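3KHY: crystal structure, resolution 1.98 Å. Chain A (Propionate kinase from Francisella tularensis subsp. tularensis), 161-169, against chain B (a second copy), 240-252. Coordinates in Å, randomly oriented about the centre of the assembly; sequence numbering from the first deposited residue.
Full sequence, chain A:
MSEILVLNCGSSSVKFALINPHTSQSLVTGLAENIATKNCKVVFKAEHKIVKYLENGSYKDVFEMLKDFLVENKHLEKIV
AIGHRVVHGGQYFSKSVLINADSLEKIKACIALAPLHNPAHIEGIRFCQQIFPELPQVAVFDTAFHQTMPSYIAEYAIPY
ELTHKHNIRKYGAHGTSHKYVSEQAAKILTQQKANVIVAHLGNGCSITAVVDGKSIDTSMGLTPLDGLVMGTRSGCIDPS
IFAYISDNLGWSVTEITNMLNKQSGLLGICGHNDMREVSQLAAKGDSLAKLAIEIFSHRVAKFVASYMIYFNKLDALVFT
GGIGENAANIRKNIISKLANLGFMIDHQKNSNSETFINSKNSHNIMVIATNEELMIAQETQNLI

Chain A (161-169) ELTHKHNIR
Chain B (240-252) SIFAYISDNLGWS

The contact sets a helix and the turn that follows it against the side of another helix. In chain A the stretch opens in a helix that began earlier in the chain; after it the chain turns, Asn167(A) takes positive phi (62/29), and Ile168(A) (-87/115) and Arg169(A) (-167/173) are extended. The turn is tied by two backbone hydrogen bonds, His166(A) N to Glu161(A) O at 3.3 Å and Ile168(A) N to Leu162(A) O at 3.1 Å. The chain B stretch is mostly helix, up to Leu249(B); Gly250(B) ends it with positive phi (78/15), which by itself favours glycine, and Trp251(B) (-72/151) is extended. The register is antiparallel in sense: the CA of Ile168(A) lies 7.6 Å from the CA of Ile241(B), and the CA of His166(A) 8.8 Å from the CA of Ile245(B).

Ile168(A), chi1 m and chi2 t, is the main bump of chain A. It enters a hollow formed by successive turns of the chain B helix. Its CG2 meets Ile241(B) CG2 at 3.8 Å, its CG1 meets Tyr244(B) CE1 at 3.6 Å, and its CD1 meets Ile245(B) CG1 at 3.8 Å. A branched aliphatic chain suits the place because its CG2 branch turns to Ile241(B), while the CG1-CD1 arm lies along Tyr244(B) and ends against Ile245(B). Ile241(B) has chi1 p and chi2 off-well at 112°; Ile245(B), with CB sideways, is m,t and brings its end nearer.

Leu162(A), also m,t, fills a second hollow. Its CD1 lies 4.3 Å from Ile245(B) CD1 and 4.2 Å from Trp251(B) CH2, while its CD2 packs 3.9 Å from Leu249(B) CD1. The forked end of leucine thus spans the helix side and the indole beyond it; Trp251(B) has chi1 m and chi2 13°.

Beside these bumps His166(A), chi1 m and chi2 107°, offers a flat surface. Leu249(B), m,t, sets its CD1 over one face, 3.9 Å from the centroid of the His166(A) ring and 13° off the normal, a CH-pi contact; Leu249(B) CD2 approaches His166(A) NE2 at 3.4 Å.

Tyr244(B), chi1 t and chi2 -89°, combines shape with polarity. Its ring is a wall for Ile168(A), and its OH reaches the carbonyl of the turn, donating a weak hydrogen bond from Tyr244(B) OH to His166(A) O at 2.8 Å, although another acceptor is within reach of the same proton. At its own backbone, Asn248(B) ND2 donates to Tyr244(B) O at 2.7 Å. Together the two stretches bury 372 Å², mostly through apolar side chains.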

# COMPACT_ATOMS: atom_id res chain seq x y z
N GLU A 161 7.29 9.18 -17.45
CA GLU A 161 8.64 9.73 -17.30
C GLU A 161 9.26 9.48 -15.93
O GLU A 161 10.46 9.29 -15.82
CB GLU A 161 8.64 11.23 -17.59
CG GLU A 161 10.01 11.86 -17.48
CD GLU A 161 10.08 13.21 -18.16
OE1 GLU A 161 10.53 13.26 -19.32
OE2 GLU A 161 9.67 14.21 -17.53
N LEU A 162 8.44 9.51 -14.89
CA LEU A 162 8.94 9.23 -13.55
C LEU A 162 9.35 7.77 -13.41
O LEU A 162 10.37 7.44 -12.80
CB LEU A 162 7.90 9.62 -12.50
CG LEU A 162 7.70 11.13 -12.38
CD1 LEU A 162 6.63 11.43 -11.36
CD2 LEU A 162 9.01 11.79 -11.97
N THR A 163 8.55 6.89 -13.98
CA THR A 163 8.83 5.46 -14.00
C THR A 163 10.14 5.16 -14.72
O THR A 163 11.00 4.44 -14.20
CB THR A 163 7.69 4.69 -14.68
OG1 THR A 163 6.49 4.89 -13.92
CG2 THR A 163 8.00 3.19 -14.76
N HIS A 164 10.30 5.72 -15.92
CA HIS A 164 11.38 5.31 -16.82
C HIS A 164 12.62 6.21 -16.81
O HIS A 164 13.73 5.72 -16.62
CB HIS A 164 10.83 5.10 -18.23
CG HIS A 164 9.76 4.05 -18.29
ND1 HIS A 164 10.04 2.70 -18.23
CD2 HIS A 164 8.41 4.15 -18.34
CE1 HIS A 164 8.92 2.01 -18.28
NE2 HIS A 164 7.91 2.87 -18.34
N LYS A 165 12.45 7.51 -16.99
CA LYS A 165 13.61 8.39 -16.92
C LYS A 165 14.20 8.39 -15.52
O LYS A 165 15.42 8.36 -15.35
CB LYS A 165 13.24 9.82 -17.33
CG LYS A 165 14.42 10.78 -17.38
CD LYS A 165 13.97 12.12 -17.93
CE LYS A 165 15.10 13.14 -17.91
NZ LYS A 165 14.66 14.45 -18.48
N HIS A 166 13.35 8.38 -14.50
CA HIS A 166 13.83 8.54 -13.14
C HIS A 166 13.80 7.25 -12.31
O HIS A 166 14.12 7.26 -11.13
CB HIS A 166 13.11 9.69 -12.44
CG HIS A 166 13.30 11.01 -13.13
ND1 HIS A 166 12.31 11.63 -13.86
CD2 HIS A 166 14.40 11.81 -13.23
CE1 HIS A 166 12.78 12.76 -14.36
NE2 HIS A 166 14.04 12.89 -14.00
N ASN A 167 13.43 6.15 -12.96
CA ASN A 167 13.59 4.82 -12.37
C ASN A 167 12.79 4.61 -11.08
O ASN A 167 13.20 3.85 -10.20
CB ASN A 167 15.07 4.56 -12.11
CG ASN A 167 15.91 4.72 -13.37
OD1 ASN A 167 15.66 4.07 -14.38
ND2 ASN A 167 16.89 5.61 -13.32
N ILE A 168 11.66 5.31 -10.96
CA ILE A 168 10.81 5.16 -9.79
C ILE A 168 9.86 4.01 -10.01
O ILE A 168 9.00 4.06 -10.90
CB ILE A 168 10.02 6.45 -9.48
CG1 ILE A 168 10.99 7.61 -9.23
CG2 ILE A 168 9.11 6.24 -8.28
CD1 ILE A 168 10.32 8.97 -9.16
N ARG A 169 10.02 2.97 -9.20
CA ARG A 169 9.21 1.74 -9.27
C ARG A 169 9.49 0.95 -7.99
O ARG A 169 10.36 1.32 -7.20
CB ARG A 169 9.61 0.88 -10.47
CG ARG A 169 11.07 0.40 -10.37
CD ARG A 169 11.67 -0.13 -11.67
NE ARG A 169 11.11 -1.41 -12.12
CZ ARG A 169 10.44 -1.57 -13.25
NH1 ARG A 169 10.23 -0.53 -14.05
NH2 ARG A 169 9.96 -2.78 -13.60
N SER B 240 8.49 6.84 0.25
CA SER B 240 9.86 7.23 -0.07
C SER B 240 9.95 8.12 -1.31
O SER B 240 10.96 8.82 -1.51
CB SER B 240 10.75 6.00 -0.28
OG SER B 240 10.66 5.10 0.80
N ILE B 241 8.93 8.11 -2.15
CA ILE B 241 9.00 8.87 -3.40
C ILE B 241 9.10 10.38 -3.16
O ILE B 241 9.66 11.11 -4.00
CB ILE B 241 7.84 8.56 -4.38
CG1 ILE B 241 6.49 8.91 -3.75
CG2 ILE B 241 7.89 7.09 -4.82
CD1 ILE B 241 5.79 10.08 -4.43
N PHE B 242 8.59 10.84 -2.03
CA PHE B 242 8.64 12.27 -1.74
C PHE B 242 10.08 12.76 -1.61
O PHE B 242 10.47 13.71 -2.27
CB PHE B 242 7.80 12.64 -0.52
CG PHE B 242 6.33 12.75 -0.82
CD1 PHE B 242 5.75 13.99 -1.07
CD2 PHE B 242 5.55 11.62 -0.88
CE1 PHE B 242 4.40 14.09 -1.37
CE2 PHE B 242 4.19 11.72 -1.18
CZ PHE B 242 3.62 12.95 -1.41
N ALA B 243 10.85 12.10 -0.75
CA ALA B 243 12.25 12.48 -0.56
C ALA B 243 13.03 12.29 -1.86
O ALA B 243 13.90 13.09 -2.22
CB ALA B 243 12.88 11.66 0.57
N TYR B 244 12.73 11.21 -2.56
CA TYR B 244 13.46 10.91 -3.78
C TYR B 244 13.24 12.00 -4.84
O TYR B 244 14.19 12.53 -5.43
CB TYR B 244 13.07 9.53 -4.32
CG TYR B 244 13.80 9.18 -5.59
CD1 TYR B 244 13.29 9.53 -6.83
CD2 TYR B 244 15.02 8.50 -5.55
CE1 TYR B 244 13.96 9.21 -8.00
CE2 TYR B 244 15.70 8.18 -6.71
CZ TYR B 244 15.17 8.54 -7.93
OH TYR B 244 15.85 8.21 -9.09
N ILE B 245 11.98 12.37 -5.06
CA ILE B 245 11.66 13.37 -6.05
C ILE B 245 12.15 14.75 -5.63
O ILE B 245 12.74 15.48 -6.42
CB ILE B 245 10.16 13.38 -6.38
CG1 ILE B 245 9.81 12.19 -7.27
CG2 ILE B 245 9.80 14.68 -7.05
CD1 ILE B 245 8.33 11.95 -7.44
N SER B 246 11.92 15.11 -4.37
CA SER B 246 12.40 16.38 -3.84
C SER B 246 13.92 16.53 -3.97
O SER B 246 14.41 17.55 -4.47
CB SER B 246 11.97 16.55 -2.38
OG SER B 246 12.57 17.71 -1.82
N ASP B 247 14.67 15.52 -3.53
CA ASP B 247 16.13 15.58 -3.58
C ASP B 247 16.65 15.66 -5.01
O ASP B 247 17.60 16.39 -5.30
CB ASP B 247 16.74 14.36 -2.89
CG ASP B 247 16.55 14.37 -1.38
OD1 ASP B 247 16.02 15.36 -0.83
OD2 ASP B 247 16.93 13.36 -0.75
N ASN B 248 16.04 14.89 -5.91
CA ASN B 248 16.57 14.74 -7.26
C ASN B 248 15.98 15.71 -8.29
O ASN B 248 16.69 16.15 -9.19
CB ASN B 248 16.45 13.29 -7.74
CG ASN B 248 17.31 12.34 -6.91
OD1 ASN B 248 18.53 12.28 -7.09
ND2 ASN B 248 16.69 11.63 -5.99
N LEU B 249 14.71 16.05 -8.15
CA LEU B 249 14.06 16.94 -9.12
C LEU B 249 13.70 18.29 -8.54
O LEU B 249 13.36 19.22 -9.29
CB LEU B 249 12.81 16.28 -9.71
CG LEU B 249 13.08 14.96 -10.44
CD1 LEU B 249 11.79 14.44 -11.05
CD2 LEU B 249 14.13 15.19 -11.51
N GLY B 250 13.75 18.40 -7.22
CA GLY B 250 13.47 19.66 -6.56
C GLY B 250 12.01 20.05 -6.43
O GLY B 250 11.70 21.20 -6.15
N TRP B 251 11.09 19.10 -6.64
CA TRP B 251 9.67 19.42 -6.52
C TRP B 251 9.30 19.64 -5.06
O TRP B 251 9.89 19.03 -4.16
CB TRP B 251 8.79 18.29 -7.06
CG TRP B 251 8.98 17.94 -8.49
CD1 TRP B 251 9.99 18.34 -9.33
CD2 TRP B 251 8.12 17.10 -9.26
NE1 TRP B 251 9.80 17.79 -10.58
CE2 TRP B 251 8.66 17.02 -10.56
CE3 TRP B 251 6.94 16.39 -8.98
CZ2 TRP B 251 8.07 16.26 -11.58
CZ3 TRP B 251 6.35 15.64 -9.99
CH2 TRP B 251 6.91 15.59 -11.27
N SER B 252 8.29 20.48 -4.83
CA SER B 252 7.77 20.71 -3.49
C SER B 252 6.78 19.60 -3.13
O SER B 252 6.34 18.85 -4.00
CB SER B 252 7.04 22.05 -3.45
OG SER B 252 5.80 21.93 -4.12